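Local structure of amine Dehydrogenase (Pseudomonas putida, 1JMX) at residues N77-E89 and R126-P140. The protein forms part of a multi-subunit, heme c-containing amine dehydrogenase that probably oxidises primary amines to aldehydes and passes the electrons to an acceptor. Sequence-based numbering, arbitrary orientation.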
ATOM      1  N   ASN B  77     -22.945 -25.813  17.364  1.00 18.02           N
ATOM      2  CA  ASN B  77     -22.192 -26.044  16.135  1.00 17.31           C
ATOM      3  C   ASN B  77     -22.580 -27.442  15.634  1.00 17.16           C
ATOM      4  O   ASN B  77     -22.078 -28.455  16.119  1.00 17.36           O
ATOM      5  CB  ASN B  77     -20.692 -25.966  16.434  1.00 17.60           C
ATOM      6  CG  ASN B  77     -19.831 -26.147  15.196  1.00 19.05           C
ATOM      7  OD1 ASN B  77     -20.315 -26.084  14.063  1.00 20.58           O
ATOM      8  ND2 ASN B  77     -18.544 -26.366  15.410  1.00 18.50           N
ATOM      9  N   THR B  78     -23.503 -27.476  14.681  1.00 17.01           N
ATOM     10  CA  THR B  78     -24.024 -28.720  14.121  1.00 17.16           C
ATOM     11  C   THR B  78     -23.347 -29.224  12.845  1.00 18.04           C
ATOM     12  O   THR B  78     -23.542 -30.374  12.439  1.00 19.15           O
ATOM     13  CB  THR B  78     -25.531 -28.582  13.819  1.00 16.69           C
ATOM     14  OG1 THR B  78     -25.727 -27.520  12.878  1.00 18.25           O
ATOM     15  CG2 THR B  78     -26.312 -28.288  15.093  1.00 16.26           C
ATOM     16  N   PHE B  79     -22.577 -28.363  12.194  1.00 16.46           N
ATOM     17  CA  PHE B  79     -21.913 -28.748  10.964  1.00 14.41           C
ATOM     18  C   PHE B  79     -20.578 -28.060  10.848  1.00 14.67           C
ATOM     19  O   PHE B  79     -20.399 -26.936  11.305  1.00 15.25           O
ATOM     20  CB  PHE B  79     -22.782 -28.378   9.763  1.00 13.09           C
ATOM     21  CG  PHE B  79     -22.129 -28.633   8.437  1.00 13.02           C
ATOM     22  CD1 PHE B  79     -22.131 -29.905   7.881  1.00 13.63           C
ATOM     23  CD2 PHE B  79     -21.522 -27.594   7.735  1.00 14.52           C
ATOM     24  CE1 PHE B  79     -21.545 -30.145   6.648  1.00 13.49           C
ATOM     25  CE2 PHE B  79     -20.930 -27.822   6.497  1.00 13.48           C
ATOM     26  CZ  PHE B  79     -20.944 -29.104   5.953  1.00 14.53           C
ATOM     27  N   HIS B  80     -19.630 -28.764  10.253  1.00 13.97           N
ATOM     28  CA  HIS B  80     -18.312 -28.216  10.043  1.00 13.69           C
ATOM     29  C   HIS B  80     -17.639 -28.905   8.872  1.00 13.60           C
ATOM     30  O   HIS B  80     -17.510 -30.127   8.839  1.00 14.51           O
ATOM     31  CB  HIS B  80     -17.443 -28.333  11.291  1.00 12.71           C
ATOM     32  CG  HIS B  80     -16.014 -27.962  11.048  1.00 14.98           C
ATOM     33  ND1 HIS B  80     -15.653 -26.797  10.409  1.00 16.63           N
ATOM     34  CD2 HIS B  80     -14.862 -28.638  11.273  1.00 16.91           C
ATOM     35  CE1 HIS B  80     -14.342 -26.771  10.247  1.00 16.51           C
ATOM     36  NE2 HIS B  80     -13.838 -27.877  10.763  1.00 17.66           N
ATOM     37  N   ALA B  81     -17.229 -28.101   7.903  1.00 13.21           N
ATOM     38  CA  ALA B  81     -16.551 -28.588   6.718  1.00 12.13           C
ATOM     39  C   ALA B  81     -15.259 -27.815   6.549  1.00 11.89           C
ATOM     40  O   ALA B  81     -15.256 -26.590   6.547  1.00 11.63           O
ATOM     41  CB  ALA B  81     -17.437 -28.409   5.494  1.00 11.94           C
ATOM     42  N   ASN B  82     -14.150 -28.533   6.502  1.00 12.05           N
ATOM     43  CA  ASN B  82     -12.866 -27.900   6.304  1.00 11.82           C
ATOM     44  C   ASN B  82     -12.621 -27.951   4.806  1.00 12.01           C
ATOM     45  O   ASN B  82     -12.892 -28.965   4.163  1.00 12.68           O
ATOM     46  CB  ASN B  82     -11.770 -28.642   7.069  1.00 11.98           C
ATOM     47  CG  ASN B  82     -10.386 -28.166   6.704  1.00  9.29           C
ATOM     48  OD1 ASN B  82      -9.646 -28.864   6.029  1.00 15.37           O
ATOM     49  ND2 ASN B  82     -10.044 -26.965   7.121  1.00 12.91           N
ATOM     50  N   LEU B  83     -12.115 -26.850   4.258  1.00 11.60           N
ATOM     51  CA  LEU B  83     -11.859 -26.745   2.831  1.00  9.84           C
ATOM     52  C   LEU B  83     -10.475 -27.215   2.373  1.00 10.28           C
ATOM     53  O   LEU B  83     -10.099 -27.020   1.219  1.00 10.12           O
ATOM     54  CB  LEU B  83     -12.129 -25.313   2.365  1.00 10.00           C
ATOM     55  CG  LEU B  83     -13.505 -24.755   2.747  1.00 10.10           C
ATOM     56  CD1 LEU B  83     -13.663 -23.364   2.164  1.00 11.92           C
ATOM     57  CD2 LEU B  83     -14.625 -25.671   2.260  1.00 10.21           C
ATOM     58  N   SER B  84      -9.742 -27.881   3.258  1.00 11.44           N
ATOM     59  CA  SER B  84      -8.407 -28.386   2.927  1.00 11.80           C
ATOM     60  C   SER B  84      -8.327 -29.894   3.114  1.00 13.08           C
ATOM     61  O   SER B  84      -7.488 -30.380   3.874  1.00 14.83           O
ATOM     62  CB  SER B  84      -7.349 -27.719   3.804  1.00 10.58           C
ATOM     63  OG  SER B  84      -7.354 -26.327   3.618  1.00 12.84           O
ATOM     64  N   SER B  85      -9.178 -30.632   2.408  1.00 13.38           N
ATOM     65  CA  SER B  85      -9.204 -32.087   2.519  1.00 13.99           C
ATOM     66  C   SER B  85      -8.194 -32.806   1.630  1.00 13.63           C
ATOM     67  O   SER B  85      -7.915 -33.985   1.844  1.00 15.66           O
ATOM     68  CB  SER B  85     -10.608 -32.622   2.257  1.00 13.82           C
ATOM     69  OG  SER B  85     -11.042 -32.268   0.962  1.00 18.39           O
ATOM     70  N   VAL B  86      -7.671 -32.115   0.621  1.00 12.97           N
ATOM     71  CA  VAL B  86      -6.674 -32.711  -0.266  1.00 11.88           C
ATOM     72  C   VAL B  86      -5.302 -32.576   0.398  1.00 13.15           C
ATOM     73  O   VAL B  86      -4.900 -31.475   0.782  1.00 13.79           O
ATOM     74  CB  VAL B  86      -6.670 -32.033  -1.656  1.00 10.14           C
ATOM     75  CG1 VAL B  86      -5.578 -32.617  -2.540  1.00  6.96           C
ATOM     76  CG2 VAL B  86      -8.028 -32.197  -2.308  1.00  9.53           C
ATOM     77  N   PRO B  87      -4.572 -33.701   0.543  1.00 13.05           N
ATOM     78  CA  PRO B  87      -3.242 -33.750   1.164  1.00 12.54           C
ATOM     79  C   PRO B  87      -2.237 -32.763   0.577  1.00 12.91           C
ATOM     80  O   PRO B  87      -2.096 -32.678  -0.641  1.00 13.74           O
ATOM     81  CB  PRO B  87      -2.798 -35.195   0.901  1.00 13.21           C
ATOM     82  CG  PRO B  87      -4.073 -35.943   0.848  1.00 13.14           C
ATOM     83  CD  PRO B  87      -4.959 -35.035   0.049  1.00 12.43           C
ATOM     84  N   GLY B  88      -1.551 -32.025   1.454  1.00 12.09           N
ATOM     85  CA  GLY B  88      -0.538 -31.070   1.030  1.00 11.67           C
ATOM     86  C   GLY B  88      -1.009 -29.775   0.384  1.00 12.89           C
ATOM     87  O   GLY B  88      -0.201 -29.040  -0.198  1.00 14.09           O
ATOM     88  N   GLU B  89      -2.305 -29.489   0.488  1.00 12.40           N
ATOM     89  CA  GLU B  89      -2.882 -28.281  -0.089  1.00 13.03           C
ATOM     90  C   GLU B  89      -3.673 -27.485   0.934  1.00 12.56           C
ATOM     91  O   GLU B  89      -4.268 -28.043   1.852  1.00 12.87           O
ATOM     92  CB  GLU B  89      -3.794 -28.628  -1.277  1.00 13.41           C
ATOM     93  CG  GLU B  89      -3.063 -28.862  -2.587  1.00 14.98           C
ATOM     94  CD  GLU B  89      -3.950 -29.436  -3.684  1.00 15.39           C
ATOM     95  OE1 GLU B  89      -5.156 -29.110  -3.743  1.00 15.65           O
ATOM     96  OE2 GLU B  89      -3.430 -30.214  -4.506  1.00 18.59           O
ATOM     97  N   ARG B 126     -11.804 -25.719  -7.526  1.00 10.21           N
ATOM     98  CA  ARG B 126     -12.750 -26.835  -7.571  1.00 11.14           C
ATOM     99  C   ARG B 126     -13.936 -26.590  -6.659  1.00 10.46           C
ATOM    100  O   ARG B 126     -13.808 -25.935  -5.640  1.00 11.40           O
ATOM    101  CB  ARG B 126     -12.069 -28.151  -7.156  1.00 11.10           C
ATOM    102  CG  ARG B 126     -11.527 -28.137  -5.740  1.00 11.89           C
ATOM    103  CD  ARG B 126     -10.802 -29.413  -5.382  1.00 12.05           C
ATOM    104  NE  ARG B 126     -10.113 -29.258  -4.105  1.00 10.69           N
ATOM    105  CZ  ARG B 126      -8.797 -29.136  -3.974  1.00 10.65           C
ATOM    106  NH1 ARG B 126      -8.007 -29.160  -5.043  1.00  9.93           N
ATOM    107  NH2 ARG B 126      -8.273 -28.945  -2.773  1.00 11.25           N
ATOM    108  N   LEU B 127     -15.105 -27.069  -7.063  1.00 11.31           N
ATOM    109  CA  LEU B 127     -16.296 -26.947  -6.240  1.00 11.05           C
ATOM    110  C   LEU B 127     -16.342 -28.238  -5.427  1.00  9.91           C
ATOM    111  O   LEU B 127     -16.083 -29.315  -5.952  1.00 11.67           O
ATOM    112  CB  LEU B 127     -17.559 -26.853  -7.107  1.00 12.21           C
ATOM    113  CG  LEU B 127     -18.876 -26.658  -6.340  1.00 14.31           C
ATOM    114  CD1 LEU B 127     -19.090 -25.174  -6.046  1.00 14.92           C
ATOM    115  CD2 LEU B 127     -20.040 -27.196  -7.146  1.00 16.58           C
ATOM    116  N   GLU B 128     -16.595 -28.116  -4.132  1.00 10.46           N
ATOM    117  CA  GLU B 128     -16.695 -29.269  -3.252  1.00 11.13           C
ATOM    118  C   GLU B 128     -18.085 -29.253  -2.637  1.00 11.15           C
ATOM    119  O   GLU B 128     -18.552 -28.218  -2.167  1.00 12.67           O
ATOM    120  CB  GLU B 128     -15.634 -29.217  -2.157  1.00 12.22           C
ATOM    121  CG  GLU B 128     -14.222 -29.347  -2.677  1.00 13.63           C
ATOM    122  CD  GLU B 128     -13.187 -29.399  -1.587  1.00 12.70           C
ATOM    123  OE1 GLU B 128     -13.457 -28.970  -0.450  1.00 14.33           O
ATOM    124  OE2 GLU B 128     -12.086 -29.879  -1.876  1.00 13.78           O
ATOM    125  N   VAL B 129     -18.757 -30.395  -2.695  1.00 11.90           N
ATOM    126  CA  VAL B 129     -20.098 -30.535  -2.160  1.00 11.24           C
ATOM    127  C   VAL B 129     -20.009 -31.286  -0.847  1.00 13.66           C
ATOM    128  O   VAL B 129     -19.304 -32.283  -0.743  1.00 15.08           O
ATOM    129  CB  VAL B 129     -21.004 -31.331  -3.120  1.00 11.09           C
ATOM    130  CG1 VAL B 129     -22.437 -31.293  -2.641  1.00 10.58           C
ATOM    131  CG2 VAL B 129     -20.893 -30.785  -4.537  1.00 11.48           C
ATOM    132  N   PHE B 130     -20.704 -30.794   0.164  1.00 13.64           N
ATOM    133  CA  PHE B 130     -20.702 -31.431   1.468  1.00 13.67           C
ATOM    134  C   PHE B 130     -22.140 -31.717   1.834  1.00 14.32           C
ATOM    135  O   PHE B 130     -23.048 -30.969   1.474  1.00 14.05           O
ATOM    136  CB  PHE B 130     -20.099 -30.508   2.530  1.00 12.02           C
ATOM    137  CG  PHE B 130     -18.709 -30.052   2.216  1.00 12.15           C
ATOM    138  CD1 PHE B 130     -18.492 -28.886   1.492  1.00 11.57           C
ATOM    139  CD2 PHE B 130     -17.611 -30.794   2.630  1.00 12.59           C
ATOM    140  CE1 PHE B 130     -17.203 -28.470   1.184  1.00 10.57           C
ATOM    141  CE2 PHE B 130     -16.317 -30.382   2.324  1.00 12.05           C
ATOM    142  CZ  PHE B 130     -16.117 -29.221   1.601  1.00 11.12           C
ATOM    143  N   SER B 131     -22.347 -32.845   2.488  1.00 14.63           N
ATOM    144  CA  SER B 131     -23.669 -33.206   2.939  1.00 15.71           C
ATOM    145  C   SER B 131     -23.763 -32.621   4.340  1.00 15.50           C
ATOM    146  O   SER B 131     -22.859 -32.805   5.155  1.00 15.40           O
ATOM    147  CB  SER B 131     -23.819 -34.721   2.976  1.00 14.96           C
ATOM    148  OG  SER B 131     -25.066 -35.072   3.530  1.00 19.63           O
ATOM    149  N   THR B 132     -24.828 -31.878   4.608  1.00 17.22           N
ATOM    150  CA  THR B 132     -24.999 -31.255   5.914  1.00 17.65           C
ATOM    151  C   THR B 132     -25.237 -32.274   7.029  1.00 18.76           C
ATOM    152  O   THR B 132     -25.061 -31.969   8.215  1.00 19.48           O
ATOM    153  CB  THR B 132     -26.140 -30.235   5.891  1.00 17.60           C
ATOM    154  OG1 THR B 132     -27.346 -30.875   5.462  1.00 16.76           O
ATOM    155  CG2 THR B 132     -25.808 -29.103   4.938  1.00 16.42           C
ATOM    156  N   ALA B 133     -25.613 -33.489   6.640  1.00 18.95           N
ATOM    157  CA  ALA B 133     -25.870 -34.563   7.594  1.00 19.91           C
ATOM    158  C   ALA B 133     -24.580 -35.147   8.162  1.00 19.83           C
ATOM    159  O   ALA B 133     -24.608 -35.815   9.195  1.00 20.93           O
ATOM    160  CB  ALA B 133     -26.707 -35.674   6.936  1.00 19.67           C
ATOM    161  N   ASP B 134     -23.452 -34.870   7.507  1.00 19.45           N
ATOM    162  CA  ASP B 134     -22.158 -35.388   7.944  1.00 19.02           C
ATOM    163  C   ASP B 134     -21.545 -34.802   9.211  1.00 19.57           C
ATOM    164  O   ASP B 134     -20.463 -35.221   9.630  1.00 20.61           O
ATOM    165  CB  ASP B 134     -21.163 -35.369   6.786  1.00 19.52           C
ATOM    166  CG  ASP B 134     -21.500 -36.400   5.720  1.00 19.44           C
ATOM    167  OD1 ASP B 134     -20.834 -36.419   4.664  1.00 19.61           O
ATOM    168  OD2 ASP B 134     -22.441 -37.200   5.942  1.00 23.32           O
ATOM    169  N   GLY B 135     -22.231 -33.836   9.814  1.00 20.17           N
ATOM    170  CA  GLY B 135     -21.765 -33.240  11.058  1.00 20.21           C
ATOM    171  C   GLY B 135     -20.478 -32.427  11.097  1.00 20.56           C
ATOM    172  O   GLY B 135     -20.138 -31.706  10.157  1.00 19.48           O
ATOM    173  N   LEU B 136     -19.751 -32.576  12.202  1.00 21.36           N
ATOM    174  CA  LEU B 136     -18.518 -31.838  12.440  1.00 22.23           C
ATOM    175  C   LEU B 136     -17.252 -32.339  11.768  1.00 22.84           C
ATOM    176  O   LEU B 136     -16.175 -31.791  12.016  1.00 24.13           O
ATOM    177  CB  LEU B 136     -18.265 -31.682  13.944  1.00 22.56           C
ATOM    178  CG  LEU B 136     -19.266 -30.911  14.819  1.00 23.50           C
ATOM    179  CD1 LEU B 136     -19.739 -29.652  14.112  1.00 23.06           C
ATOM    180  CD2 LEU B 136     -20.455 -31.785  15.150  1.00 26.31           C
ATOM    181  N   GLU B 137     -17.364 -33.354  10.914  1.00 23.89           N
ATOM    182  CA  GLU B 137     -16.186 -33.889  10.224  1.00 25.54           C
ATOM    183  C   GLU B 137     -16.488 -34.120   8.747  1.00 24.13           C
ATOM    184  O   GLU B 137     -15.904 -35.002   8.114  1.00 24.78           O
ATOM    185  CB  GLU B 137     -15.743 -35.212  10.864  1.00 30.46           C
ATOM    186  CG  GLU B 137     -15.699 -35.221  12.408  1.00 36.75           C
ATOM    187  CD  GLU B 137     -14.345 -34.830  13.015  1.00 40.34           C
ATOM    188  OE1 GLU B 137     -13.432 -34.389  12.270  1.00 43.31           O
ATOM    189  OE2 GLU B 137     -14.196 -34.973  14.258  1.00 41.77           O
ATOM    190  N   ALA B 138     -17.381 -33.294   8.202  1.00 22.14           N
ATOM    191  CA  ALA B 138     -17.806 -33.384   6.806  1.00 19.66           C
ATOM    192  C   ALA B 138     -16.679 -33.295   5.785  1.00 18.06           C
ATOM    193  O   ALA B 138     -15.775 -32.469   5.898  1.00 17.33           O
ATOM    194  CB  ALA B 138     -18.861 -32.330   6.512  1.00 19.01           C
ATOM    195  N   LYS B 139     -16.749 -34.159   4.781  1.00 17.56           N
ATOM    196  CA  LYS B 139     -15.749 -34.203   3.724  1.00 16.50           C
ATOM    197  C   LYS B 139     -16.438 -34.219   2.368  1.00 14.47           C
ATOM    198  O   LYS B 139     -17.622 -34.531   2.283  1.00 14.54           O
ATOM    199  CB  LYS B 139     -14.837 -35.421   3.918  1.00 19.16           C
ATOM    200  CG  LYS B 139     -13.736 -35.178   4.960  1.00 22.65           C
ATOM    201  CD  LYS B 139     -12.994 -36.445   5.323  1.00 23.77           C
ATOM    202  CE  LYS B 139     -11.787 -36.130   6.200  1.00 27.31           C
ATOM    203  NZ  LYS B 139     -10.657 -35.466   5.454  1.00 28.66           N
ATOM    204  N   PRO B 140     -15.719 -33.837   1.295  1.00 13.51           N
ATOM    205  CA  PRO B 140     -16.289 -33.810  -0.057  1.00 13.92           C
ATOM    206  C   PRO B 140     -16.992 -35.100  -0.480  1.00 15.54           C
ATOM    207  O   PRO B 140     -16.425 -36.194  -0.371  1.00 16.60           O
ATOM    208  CB  PRO B 140     -15.067 -33.539  -0.934  1.00 11.87           C
ATOM    209  CG  PRO B 140     -14.215 -32.704  -0.069  1.00 11.96           C
ATOM    210  CD  PRO B 140     -14.311 -33.399   1.267  1.00 13.37           C
TER
HETATM  211  O   HOH W   1     -14.445 -31.215   7.900  1.00 17.15           O
HETATM  212  O   HOH W   2     -13.415 -31.568   4.616  1.00 15.66           O
HETATM  213  O   HOH W   3     -11.993 -29.748   1.694  1.00 17.31           O
HETATM  214  O   HOH W   4      -9.907 -29.139  -0.578  1.00 13.30           O
HETATM  215  O   HOH W   5     -10.064 -36.164   2.753  1.00 23.52           O
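The methyl of Ala-81 sits over the centre of the Phe-130 ring, a CH-pi contact with CB 3.8 Å from the ring centroid. Leu-83 CD2 reaches the far end of the same ring, 3.9 Å from Phe-130 CZ. Phe-79 points its CB away, but with CG anti to the backbone N (chi1 175°) its ring swings back: CZ meets Phe-130 CB edge-on, and CE1 lies 3.5 Å from Ala-138 CB. This is a seam between neighbouring blades of a beta-propeller: strand 77-82 ends one antiparallel sheet, and strand 126-131 with its following loop belongs to the next. The loop clips on through a backbone hydrogen bond from His-80 N to Gly-135 O (3.0 Å). Further along, waters bridge Asn-82 to Ala-138 and Glu-128. At the polar edge Arg-126 gives NH1 and NH2 to one oxygen, Glu-89 OE1 (3.1 Å from NH1), while NE binds Glu-128 OE2 at 3.0 Å and Val-86 CG2 lies over one guanidinium face, toward the NH2 rim. Glu-89 OE2 forms a salt bridge with Lys-123, and a water joins Arg-126 NH2, Glu-128 OE2 and Leu-83 O. In place of Arg-126, a leucine here would probably leave Glu-128 OE2 without its cationic mate and Glu-89 OE1 without its two-nitrogen grip.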